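6-phospho-beta-d glycosidase (Streptococcus pyogenes, PDB 5FOO) binds 6-phosphocyclophellitol in its pocket and, as a family 1 glycoside hydrolase, probably cleaves 6-phospho-beta-glucosides. Local coordinates at residues A[8-13]-A[455-460]; A[66-71]-A[449-454]; A[173-178]-A[317-322]; A[303-308]-A[324-329]. The protein carries 1 engineered substitution. All blocks are in the same frame, centred on the assembly; numbering follows the deposited sequence.

Contact 1 (A[8-13]-A[455-460])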
# COMPACT_ATOMS: atom_id res chain seq x y z
N PHE A 8 17.85 9.04 6.26
CA PHE A 8 16.50 9.08 5.71
C PHE A 8 16.41 8.24 4.45
O PHE A 8 17.32 8.28 3.54
CB PHE A 8 16.12 10.53 5.44
CG PHE A 8 14.63 10.81 5.43
CD1 PHE A 8 13.89 10.84 6.62
CD2 PHE A 8 13.98 11.07 4.24
CE1 PHE A 8 12.53 11.17 6.62
CE2 PHE A 8 12.62 11.37 4.22
CZ PHE A 8 11.90 11.42 5.41
N TRP A 9 15.33 7.49 4.36
CA TRP A 9 15.11 6.65 3.17
C TRP A 9 14.55 7.51 2.03
O TRP A 9 13.58 8.23 2.23
CB TRP A 9 14.11 5.53 3.45
CG TRP A 9 14.48 4.50 4.39
CD1 TRP A 9 15.58 4.49 5.29
CD2 TRP A 9 13.73 3.30 4.65
NE1 TRP A 9 15.57 3.29 5.98
CE2 TRP A 9 14.44 2.57 5.66
CE3 TRP A 9 12.52 2.77 4.15
CZ2 TRP A 9 14.00 1.30 6.13
CZ3 TRP A 9 12.07 1.53 4.63
CH2 TRP A 9 12.80 0.83 5.67
N TRP A 10 15.15 7.38 0.84
CA TRP A 10 14.68 8.03 -0.32
C TRP A 10 14.57 7.01 -1.42
O TRP A 10 15.52 6.28 -1.75
CB TRP A 10 15.61 9.11 -0.77
CG TRP A 10 15.84 10.24 0.16
CD1 TRP A 10 17.04 10.52 0.81
CD2 TRP A 10 14.99 11.38 0.38
NE1 TRP A 10 16.90 11.68 1.51
CE2 TRP A 10 15.66 12.24 1.25
CE3 TRP A 10 13.69 11.70 0.01
CZ2 TRP A 10 15.09 13.41 1.73
CZ3 TRP A 10 13.15 12.86 0.48
CH2 TRP A 10 13.84 13.69 1.33
N GLY A 11 13.40 6.96 -2.03
CA GLY A 11 13.20 6.03 -3.14
C GLY A 11 11.74 6.03 -3.52
O GLY A 11 11.02 7.01 -3.27
N GLY A 12 11.30 4.95 -4.12
CA GLY A 12 9.92 4.85 -4.46
C GLY A 12 9.45 3.45 -4.29
O GLY A 12 10.23 2.55 -3.98
N ALA A 13 8.14 3.33 -4.44
CA ALA A 13 7.38 2.16 -4.20
C ALA A 13 6.62 1.69 -5.48
O ALA A 13 6.09 2.51 -6.26
CB ALA A 13 6.39 2.46 -3.12
N LYS A 455 18.32 15.16 -6.86
CA LYS A 455 18.89 16.23 -6.11
C LYS A 455 18.49 16.21 -4.64
O LYS A 455 19.34 16.34 -3.76
CB LYS A 455 18.50 17.58 -6.72
CG LYS A 455 19.35 18.72 -6.18
CD LYS A 455 19.03 20.02 -6.88
CE LYS A 455 19.87 21.15 -6.28
NZ LYS A 455 19.83 22.37 -7.14
N VAL A 456 17.20 16.14 -4.39
CA VAL A 456 16.67 16.03 -3.05
C VAL A 456 17.26 14.82 -2.25
O VAL A 456 17.65 14.98 -1.12
CB VAL A 456 15.13 15.92 -3.05
CG1 VAL A 456 14.61 15.66 -1.67
CG2 VAL A 456 14.48 17.18 -3.63
N ALA A 457 17.28 13.65 -2.86
CA ALA A 457 17.75 12.46 -2.20
C ALA A 457 19.25 12.57 -1.94
O ALA A 457 19.67 12.18 -0.91
CB ALA A 457 17.50 11.26 -3.06
N THR A 458 20.01 13.06 -2.91
CA THR A 458 21.47 13.11 -2.84
C THR A 458 21.90 14.16 -1.86
O THR A 458 22.78 13.92 -1.08
CB THR A 458 22.07 13.39 -4.23
OG1 THR A 458 21.68 12.33 -5.10
CG2 THR A 458 23.57 13.49 -4.21
N HIS A 459 21.30 15.33 -1.87
CA HIS A 459 21.67 16.36 -0.91
C HIS A 459 20.96 16.25 0.44
O HIS A 459 21.29 16.98 1.37
CB HIS A 459 21.50 17.74 -1.52
CG HIS A 459 22.40 17.96 -2.70
ND1 HIS A 459 22.19 18.97 -3.62
CD2 HIS A 459 23.52 17.31 -3.09
CE1 HIS A 459 23.15 18.93 -4.54
NE2 HIS A 459 23.97 17.93 -4.23
N ASN A 460 20.00 15.32 0.53
CA ASN A 460 19.22 15.12 1.74
C ASN A 460 18.50 16.37 2.19
O ASN A 460 18.41 16.63 3.38
CB ASN A 460 20.06 14.49 2.86
CG ASN A 460 19.21 13.68 3.84
OD1 ASN A 460 18.18 13.12 3.47
ND2 ASN A 460 19.60 13.68 5.11
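Trp10 carries nearly all of this contact, laying its indole against the last turn of the helix that ends in segment 455-460. The apolar part is a pair of CH-pi contacts on one face of the indole. Ala457 CA sits 3.7 Å from the centroid of the five-membered ring of Trp10, only 9° off the ring normal. Val456 CG1 lies over the six-membered ring, 3.7 Å from Trp10 CH2 at its far corner. The methyl of Ala457 packs beside the root of the side chain, with its CB 3.7 Å from Trp10 CB. On the other face of the indole, Phe8 CD2 lies above the rim.

Trp10 belongs to strand 9-13, the first strand of the eight-stranded TIM barrel of glycoside hydrolase family 1. Helix 448-459 comes after the eighth strand, so the contact joins the two ends of the chain on the outside of the barrel.

The polar part is one hydrogen bond. Trp10 NE1 donates to Asn460 OD1 at 2.7 Å, with an angle of 155° at the hydrogen. The oxygen lies close to the indole plane, while the amide plane stands almost perpendicular to it. Asn460 is the first residue past the helix, with positive phi. Its chi1 of -153° swings CG away from the backbone N, where OD1 can meet the indole N-H. Its other amide atom, ND2, is hydrogen-bonded to Pro5 O.

Contact 2 (A[66-71]-A[449-454])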
# COMPACT_ATOMS: atom_id res chain seq x y z
N ALA A 66 19.44 3.78 -8.87
CA ALA A 66 20.65 4.14 -8.15
C ALA A 66 21.26 5.37 -8.73
O ALA A 66 21.61 6.27 -7.99
CB ALA A 66 21.69 3.04 -8.13
N SER A 67 21.37 5.44 -10.07
CA SER A 67 21.93 6.65 -10.71
C SER A 67 21.05 7.89 -10.47
O SER A 67 21.54 8.99 -10.50
CB SER A 67 22.15 6.43 -12.20
OG SER A 67 20.88 6.35 -12.90
N LEU A 68 19.75 7.70 -10.17
CA LEU A 68 18.84 8.79 -9.82
C LEU A 68 18.70 9.05 -8.31
O LEU A 68 17.70 9.66 -7.88
CB LEU A 68 17.49 8.56 -10.47
CG LEU A 68 17.49 8.48 -12.01
CD1 LEU A 68 16.24 7.81 -12.52
CD2 LEU A 68 17.62 9.87 -12.65
N GLY A 69 19.69 8.59 -7.53
CA GLY A 69 19.85 8.94 -6.12
C GLY A 69 19.04 8.12 -5.11
O GLY A 69 19.02 8.45 -3.93
N HIS A 70 18.32 7.11 -5.57
CA HIS A 70 17.47 6.32 -4.65
C HIS A 70 18.37 5.49 -3.73
O HIS A 70 19.30 4.87 -4.21
CB HIS A 70 16.51 5.42 -5.45
CG HIS A 70 15.50 6.19 -6.25
ND1 HIS A 70 14.31 5.64 -6.67
CD2 HIS A 70 15.48 7.48 -6.68
CE1 HIS A 70 13.61 6.54 -7.34
NE2 HIS A 70 14.31 7.67 -7.37
N ASN A 71 18.12 5.50 -2.43
CA ASN A 71 18.83 4.58 -1.50
C ASN A 71 18.02 3.40 -0.97
O ASN A 71 18.54 2.57 -0.20
CB ASN A 71 19.41 5.38 -0.34
CG ASN A 71 18.32 5.99 0.52
OD1 ASN A 71 17.21 5.44 0.64
ND2 ASN A 71 18.66 7.10 1.18
N SER A 449 10.95 15.10 -13.14
CA SER A 449 10.83 14.92 -11.70
C SER A 449 11.87 13.94 -11.19
O SER A 449 12.27 14.04 -10.06
CB SER A 449 9.44 14.47 -11.27
OG SER A 449 9.18 13.29 -11.92
N ALA A 450 12.35 13.04 -12.04
CA ALA A 450 13.41 12.12 -11.63
C ALA A 450 14.71 12.85 -11.27
O ALA A 450 15.38 12.44 -10.31
CB ALA A 450 13.70 11.10 -12.72
N TYR A 451 15.08 13.88 -12.05
CA TYR A 451 16.27 14.70 -11.80
C TYR A 451 16.05 15.62 -10.63
O TYR A 451 16.98 15.88 -9.86
CB TYR A 451 16.77 15.45 -13.07
CG TYR A 451 17.16 14.46 -14.12
CD1 TYR A 451 18.31 13.65 -13.97
CD2 TYR A 451 16.38 14.28 -15.24
CE1 TYR A 451 18.65 12.70 -14.92
CE2 TYR A 451 16.69 13.33 -16.18
CZ TYR A 451 17.81 12.55 -16.01
OH TYR A 451 18.08 11.65 -16.96
N TRP A 452 14.83 16.08 -10.43
CA TRP A 452 14.58 16.88 -9.25
C TRP A 452 14.71 16.04 -7.97
O TRP A 452 15.32 16.50 -6.96
CB TRP A 452 13.24 17.58 -9.31
CG TRP A 452 12.83 18.24 -8.02
CD1 TRP A 452 13.10 19.52 -7.59
CD2 TRP A 452 12.04 17.64 -7.00
NE1 TRP A 452 12.56 19.72 -6.34
CE2 TRP A 452 11.90 18.58 -5.97
CE3 TRP A 452 11.45 16.36 -6.86
CZ2 TRP A 452 11.18 18.30 -4.81
CZ3 TRP A 452 10.74 16.08 -5.71
CH2 TRP A 452 10.59 17.06 -4.70
N PHE A 453 14.16 14.82 -8.00
CA PHE A 453 14.12 14.02 -6.79
C PHE A 453 15.53 13.51 -6.51
O PHE A 453 15.90 13.34 -5.38
CB PHE A 453 13.14 12.84 -6.94
CG PHE A 453 12.95 12.04 -5.68
CD1 PHE A 453 12.38 12.63 -4.58
CD2 PHE A 453 13.27 10.70 -5.63
CE1 PHE A 453 12.18 11.91 -3.41
CE2 PHE A 453 13.00 9.94 -4.49
CZ PHE A 453 12.52 10.58 -3.37
N LYS A 454 16.32 13.27 -7.56
CA LYS A 454 17.73 12.90 -7.45
C LYS A 454 18.52 13.87 -6.59
O LYS A 454 19.29 13.47 -5.72
CB LYS A 454 18.38 12.75 -8.82
CG LYS A 454 19.87 12.38 -8.78
CD LYS A 454 20.58 12.67 -10.11
CE LYS A 454 22.08 12.38 -9.97
NZ LYS A 454 22.67 12.18 -11.32
O HOH W 1 15.05 10.19 -8.63
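Ala450 meets Leu68 through its methyl, with Ala450 CB 4.1 Å from Leu68 CD2. Its carbonyl oxygen accepts a hydrogen bond from a water that also donates to Leu68 O and is hydrogen-bonded to His70 NE2. The water bridges one helix carbonyl to two groups of the turn. Tyr451 brings its ring to the same methyl: Tyr451 CE1 is 3.8 Å from Leu68 CD2. With CG anti to the backbone N (chi1 -174°), the Phe453 ring is set toward the turn, edge to the His70 face. This is an offset edge-to-face pair with planes 86° apart, and Phe453 CD2 comes within 3.6 Å of His70 NE2. Lys454 lies closest to the backbone of the turn. Its CA makes a CA-H...O contact with Leu68 O at 3.3 Å, and its extended chain passes over Leu68 C to bring CE 3.5 Å from Ser67 O.

The turn is a Schellman motif that ends helix 54-67, with Gly69 as its C-prime residue at positive phi. Segment 66-71 thus leads from that helix into barrel strand 72-76. Helix 448-459 packs alongside the turn, and Phe453 also reaches Tyr413 and Val415 of strand 410-416.

Contact 3 (A[173-178]-A[317-322]). With EDO (1,2-ethanediol), chain K.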
# COMPACT_ATOMS: atom_id res chain seq x y z
N SER A 173 -12.78 -5.74 -2.33
CA SER A 173 -13.33 -7.05 -2.55
C SER A 173 -14.77 -7.19 -2.00
O SER A 173 -15.60 -7.94 -2.56
CB SER A 173 -12.39 -8.16 -1.97
OG SER A 173 -11.30 -8.47 -2.87
N TYR A 174 -15.08 -6.51 -0.91
CA TYR A 174 -16.31 -6.82 -0.19
C TYR A 174 -17.31 -5.67 0.06
O TYR A 174 -18.33 -5.93 0.62
CB TYR A 174 -15.96 -7.55 1.11
CG TYR A 174 -15.30 -8.93 0.89
CD1 TYR A 174 -16.07 -10.03 0.62
CD2 TYR A 174 -13.88 -9.09 0.90
CE1 TYR A 174 -15.51 -11.29 0.39
CE2 TYR A 174 -13.30 -10.36 0.69
CZ TYR A 174 -14.11 -11.47 0.44
OH TYR A 174 -13.59 -12.72 0.19
N LEU A 175 -17.02 -4.44 -0.38
CA LEU A 175 -17.92 -3.26 -0.13
C LEU A 175 -18.18 -2.42 -1.38
O LEU A 175 -19.30 -2.12 -1.69
CB LEU A 175 -17.40 -2.34 1.00
CG LEU A 175 -17.44 -3.03 2.38
CD1 LEU A 175 -16.62 -2.25 3.44
CD2 LEU A 175 -18.86 -3.26 2.89
N MET A 176 -17.13 -2.06 -2.13
CA MET A 176 -17.20 -1.00 -3.12
C MET A 176 -16.92 -1.44 -4.53
O MET A 176 -16.77 -0.61 -5.40
CB MET A 176 -16.18 0.09 -2.74
CG MET A 176 -16.29 0.65 -1.32
SD MET A 176 -17.68 1.78 -1.07
CE MET A 176 -17.25 3.27 -2.01
N GLN A 177 -16.74 -2.74 -4.74
CA GLN A 177 -16.65 -3.32 -6.09
C GLN A 177 -15.47 -2.93 -6.98
O GLN A 177 -15.63 -2.80 -8.15
CB GLN A 177 -18.00 -3.18 -6.81
CG GLN A 177 -19.16 -3.66 -5.97
CD GLN A 177 -20.50 -3.51 -6.70
OE1 GLN A 177 -21.29 -2.65 -6.39
NE2 GLN A 177 -20.73 -4.36 -7.66
N PHE A 178 -14.26 -2.83 -6.43
CA PHE A 178 -13.10 -2.49 -7.28
C PHE A 178 -11.94 -3.46 -7.23
O PHE A 178 -10.98 -3.32 -7.97
CB PHE A 178 -12.67 -1.02 -7.06
CG PHE A 178 -12.17 -0.70 -5.66
CD1 PHE A 178 -10.81 -0.91 -5.31
CD2 PHE A 178 -13.03 -0.12 -4.70
CE1 PHE A 178 -10.36 -0.55 -4.04
CE2 PHE A 178 -12.56 0.25 -3.44
CZ PHE A 178 -11.24 0.01 -3.10
N TRP A 317 -24.52 -4.53 5.60
CA TRP A 317 -23.77 -3.58 6.43
C TRP A 317 -22.69 -2.85 5.60
O TRP A 317 -22.10 -3.41 4.68
CB TRP A 317 -23.18 -4.26 7.68
CG TRP A 317 -22.64 -3.25 8.69
CD1 TRP A 317 -23.33 -2.62 9.66
CD2 TRP A 317 -21.29 -2.74 8.77
NE1 TRP A 317 -22.49 -1.78 10.37
CE2 TRP A 317 -21.25 -1.83 9.82
CE3 TRP A 317 -20.12 -2.98 8.06
CZ2 TRP A 317 -20.07 -1.15 10.17
CZ3 TRP A 317 -18.93 -2.29 8.44
CH2 TRP A 317 -18.94 -1.40 9.47
N SER A 318 -22.52 -1.57 5.90
CA SER A 318 -21.46 -0.76 5.35
C SER A 318 -21.06 0.31 6.39
O SER A 318 -21.91 0.81 7.10
CB SER A 318 -21.90 -0.06 4.05
OG SER A 318 -21.03 1.01 3.80
N PRO A 319 -19.77 0.69 6.45
CA PRO A 319 -19.35 1.81 7.31
C PRO A 319 -20.01 3.12 6.92
O PRO A 319 -20.23 3.99 7.77
CB PRO A 319 -17.79 1.85 7.12
CG PRO A 319 -17.54 1.13 5.82
CD PRO A 319 -18.64 0.07 5.73
N GLU A 320 -20.36 3.22 5.64
CA GLU A 320 -21.09 4.36 5.07
C GLU A 320 -22.55 4.53 5.48
O GLU A 320 -23.21 5.52 5.09
CB GLU A 320 -20.94 4.42 3.53
CG GLU A 320 -19.47 4.53 3.10
CD GLU A 320 -19.25 5.14 1.71
OE1 GLU A 320 -20.18 5.20 0.89
OE2 GLU A 320 -18.10 5.53 1.42
N TRP A 321 -23.04 3.64 6.31
CA TRP A 321 -24.25 3.90 7.08
C TRP A 321 -24.06 5.12 7.94
O TRP A 321 -25.04 5.72 8.27
CB TRP A 321 -24.58 2.78 8.08
CG TRP A 321 -25.14 1.43 7.53
CD1 TRP A 321 -25.18 1.01 6.24
CD2 TRP A 321 -25.69 0.35 8.32
NE1 TRP A 321 -25.74 -0.26 6.17
CE2 TRP A 321 -26.07 -0.67 7.43
CE3 TRP A 321 -25.93 0.18 9.68
CZ2 TRP A 321 -26.66 -1.88 7.88
CZ3 TRP A 321 -26.49 -1.02 10.13
CH2 TRP A 321 -26.83 -2.03 9.23
N TYR A 322 -22.84 5.43 8.41
CA TYR A 322 -22.63 6.48 9.38
C TYR A 322 -22.00 7.76 8.81
O TYR A 322 -21.76 8.70 9.58
CB TYR A 322 -21.79 5.96 10.56
CG TYR A 322 -22.46 4.82 11.26
CD1 TYR A 322 -23.57 5.03 12.04
CD2 TYR A 322 -22.07 3.49 11.01
CE1 TYR A 322 -24.25 3.96 12.62
CE2 TYR A 322 -22.72 2.42 11.61
CZ TYR A 322 -23.83 2.65 12.40
OH TYR A 322 -24.50 1.59 13.03
C1 EDO K . -26.39 6.02 4.18
O1 EDO K . -26.87 5.97 5.56
C2 EDO K . -26.28 4.61 3.60
O2 EDO K . -25.19 4.61 2.66
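Leu175 reaches from the loop after helix 166-174 to Pro319, in a short 3-10 turn. Both segments lie outside the eight strands of the TIM barrel, one at the end of helix 166-174 and one in a loop. Residues 317-322 lie in the long connection between strands 302-305 and 324-325, so this contact joins two excursions of the chain.

The interactions across the contact are apolar or van der Waals. Leu175 CG, anti to its carbonyl carbon (chi1 -67°), carries both methyls to the other segment. Leu175 and Pro319 meet tip to tip, with Leu175 CD1 3.8 Å from Pro319 CD. The other methyl, Leu175 CD2, rests 3.7 Å from Trp317 O and farther from Ser318 CA. The two methyls thus touch neighbouring points, the proline ring and a carbonyl oxygen. Met176 makes a looser contact beside them. Its chain bends at chi2 and chi3, and its CE approaches Glu320 OE2 at 4.2 Å. The two side chains cross at about a right angle. The Met176 side chain is about 12 Å from the bound 6-phosphocyclophellitol. Behind the turn, Pro319 packs on Phe243 and Trp247 of helix 235-258. The Trp317 ring meets that of Trp247 edge to face, and Pro319 N lies above one of its faces, toward the rim.

Hydrogen bonds act within the second segment and fix its shape. Trp321 N donates to Ser318 O and Tyr322 N to Pro319 O, as expected of a 3-10 turn. Trp317 NE1 is hydrogen-bonded to Asp272 OD2. Ser318 forms an ST turn: its OG accepts from Glu320 N at 3.0 Å, with an angle of 141° at the hydrogen.

Contact 4 (A[303-308]-A[324-329]). With EDO (1,2-ethanediol), chain L.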
# COMPACT_ATOMS: atom_id res chain seq x y z
N ARG A 303 -12.76 13.72 3.05
CA ARG A 303 -13.69 14.44 3.91
C ARG A 303 -15.07 13.75 3.95
O ARG A 303 -15.50 13.12 2.98
CB ARG A 303 -13.86 15.88 3.43
CG ARG A 303 -12.57 16.63 3.19
CD ARG A 303 -12.79 17.93 2.40
NE ARG A 303 -11.51 18.58 2.20
CZ ARG A 303 -10.80 19.17 3.18
NH1 ARG A 303 -11.24 19.30 4.42
NH2 ARG A 303 -9.65 19.72 2.88
N VAL A 304 -15.74 13.89 5.08
CA VAL A 304 -17.04 13.25 5.25
C VAL A 304 -18.03 14.18 5.94
O VAL A 304 -17.64 15.19 6.55
CB VAL A 304 -16.94 11.97 6.08
CG1 VAL A 304 -15.98 10.98 5.41
CG2 VAL A 304 -16.56 12.31 7.51
N LYS A 305 -19.31 13.82 5.81
CA LYS A 305 -20.42 14.51 6.51
C LYS A 305 -21.40 13.45 7.03
O LYS A 305 -21.31 12.30 6.64
CB LYS A 305 -21.17 15.48 5.57
CG LYS A 305 -21.84 14.76 4.41
CD LYS A 305 -22.61 15.66 3.46
CE LYS A 305 -23.08 14.78 2.32
NZ LYS A 305 -23.89 15.59 1.41
N ALA A 306 -22.29 13.88 7.92
CA ALA A 306 -23.43 13.09 8.35
C ALA A 306 -24.18 12.58 7.13
O ALA A 306 -24.29 13.29 6.15
CB ALA A 306 -24.39 13.93 9.17
N PRO A 307 -24.64 11.33 7.19
CA PRO A 307 -25.34 10.77 6.04
C PRO A 307 -26.58 11.62 5.56
O PRO A 307 -27.38 12.04 6.34
CB PRO A 307 -25.72 9.36 6.49
CG PRO A 307 -25.54 9.30 7.93
CD PRO A 307 -24.69 10.47 8.36
N ASP A 308 -26.64 11.89 4.28
CA ASP A 308 -27.72 12.59 3.64
C ASP A 308 -29.07 11.80 3.73
O ASP A 308 -30.14 12.39 3.76
CB ASP A 308 -27.34 12.80 2.16
CG ASP A 308 -28.32 13.67 1.44
OD1 ASP A 308 -28.58 14.81 1.90
OD2 ASP A 308 -28.88 13.19 0.43
N ASP A 324 -21.20 10.06 4.74
CA ASP A 324 -21.10 10.20 3.33
C ASP A 324 -19.80 10.95 3.02
O ASP A 324 -19.35 11.76 3.83
CB ASP A 324 -22.23 11.12 2.75
CG ASP A 324 -23.63 10.51 2.81
OD1 ASP A 324 -23.81 9.38 3.28
OD2 ASP A 324 -24.58 11.22 2.42
N PRO A 325 -19.25 10.74 1.83
CA PRO A 325 -18.18 11.58 1.33
C PRO A 325 -18.62 13.02 1.23
O PRO A 325 -19.76 13.25 0.89
CB PRO A 325 -17.93 11.02 -0.08
CG PRO A 325 -18.29 9.61 0.02
CD PRO A 325 -19.46 9.56 0.98
N TYR A 326 -17.74 13.98 1.51
CA TYR A 326 -18.09 15.37 1.38
C TYR A 326 -17.08 16.06 0.46
O TYR A 326 -15.88 15.77 0.52
CB TYR A 326 -18.19 15.99 2.76
CG TYR A 326 -18.28 17.49 2.76
CD1 TYR A 326 -19.44 18.13 2.31
CD2 TYR A 326 -17.20 18.28 3.15
CE1 TYR A 326 -19.54 19.52 2.33
CE2 TYR A 326 -17.27 19.67 3.14
CZ TYR A 326 -18.44 20.27 2.71
OH TYR A 326 -18.55 21.60 2.70
N LEU A 327 -17.57 16.94 -0.41
CA LEU A 327 -16.71 17.78 -1.22
C LEU A 327 -16.76 19.21 -0.69
O LEU A 327 -17.83 19.76 -0.48
CB LEU A 327 -17.08 17.71 -2.71
CG LEU A 327 -16.20 16.77 -3.55
CD1 LEU A 327 -16.57 15.28 -3.35
CD2 LEU A 327 -16.31 17.22 -5.01
N MET A 328 -15.58 19.77 -0.44
CA MET A 328 -15.42 21.06 0.19
C MET A 328 -15.39 22.11 -0.96
O MET A 328 -14.48 22.07 -1.79
CB MET A 328 -14.13 21.14 1.04
CG MET A 328 -13.89 22.45 1.78
SD MET A 328 -12.28 22.57 2.59
CE MET A 328 -11.04 22.45 1.30
N PRO A 329 -16.37 23.02 -0.99
CA PRO A 329 -16.25 24.10 -1.96
C PRO A 329 -14.89 24.86 -1.89
O PRO A 329 -14.44 25.22 -0.83
CB PRO A 329 -17.46 25.02 -1.61
CG PRO A 329 -18.43 24.14 -0.81
CD PRO A 329 -17.53 23.19 -0.08
C1 EDO L . -22.37 7.55 1.07
O1 EDO L . -23.12 7.87 -0.13
C2 EDO L . -23.22 6.77 2.09
O2 EDO L . -23.12 7.11 3.52
O HOH W 2 -13.54 13.95 0.37
O HOH W 3 -24.48 12.51 0.02
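Lys305 and Asp324 form an antiparallel hydrogen-bonded pair. Lys305 N donates to Asp324 O at 2.9 Å, and Asp324 N donates back to Lys305 O at 2.9 Å. Next to it, Val304 and Pro325 form a non-hydrogen-bonded pair. Tyr326 N then donates to Arg303 O at 2.8 Å, from well above the carbonyl plane. Lys305 CG lies between the backbone N and the carbonyl carbon (chi1 63°). The extended chain crosses Tyr326 at about a right angle and brings Lys305 CE 3.8 Å from Asp324 CB. Asp308 N, in the loop after strand 302-305, donates to Asp324 OD2 at 2.9 Å. That bond is nearly straight (170°) but meets the oxygen from above the carboxylate plane.

At the other end, Met328 SD sits over the centre of the Arg303 guanidinium, 3.8 Å from CZ. A salt bridge from Arg303 NE to Glu340 and a cation-pi contact with Tyr342 position it. Strand 302-305 is the middle of a three-stranded mixed sheet.

A water donates to Asp324 OD2 at 2.7 Å and bonds weakly to Lys305 NZ. The lysine, beyond salt-bridge distance, and the Asp308 carboxylate would act on Asp324 in opposite senses, so any net shift is probably small.

Contacts 1 and 2 sit side by side, with centres 7 Å apart, and share helix 448-459. They also touch directly, through a probable hydrogen bond of 2.8 Å between Trp10 O and Asn71 N. Together they pack the last helix against the outside of the barrel, at the first strand and the turn into the second. Contacts 3 and 4 lie 36 to 39 Å away from them, centre to centre. Their own centres are 16 Å apart, and they touch where Pro307 packs on Trp321 and Tyr322. Along the chain, contact 2 is nested inside contact 1, and both enclose contacts 3 and 4, whose segments alternate. One pair joins the chain ends; the other joins loops and a small mixed sheet beyond the barrel strands.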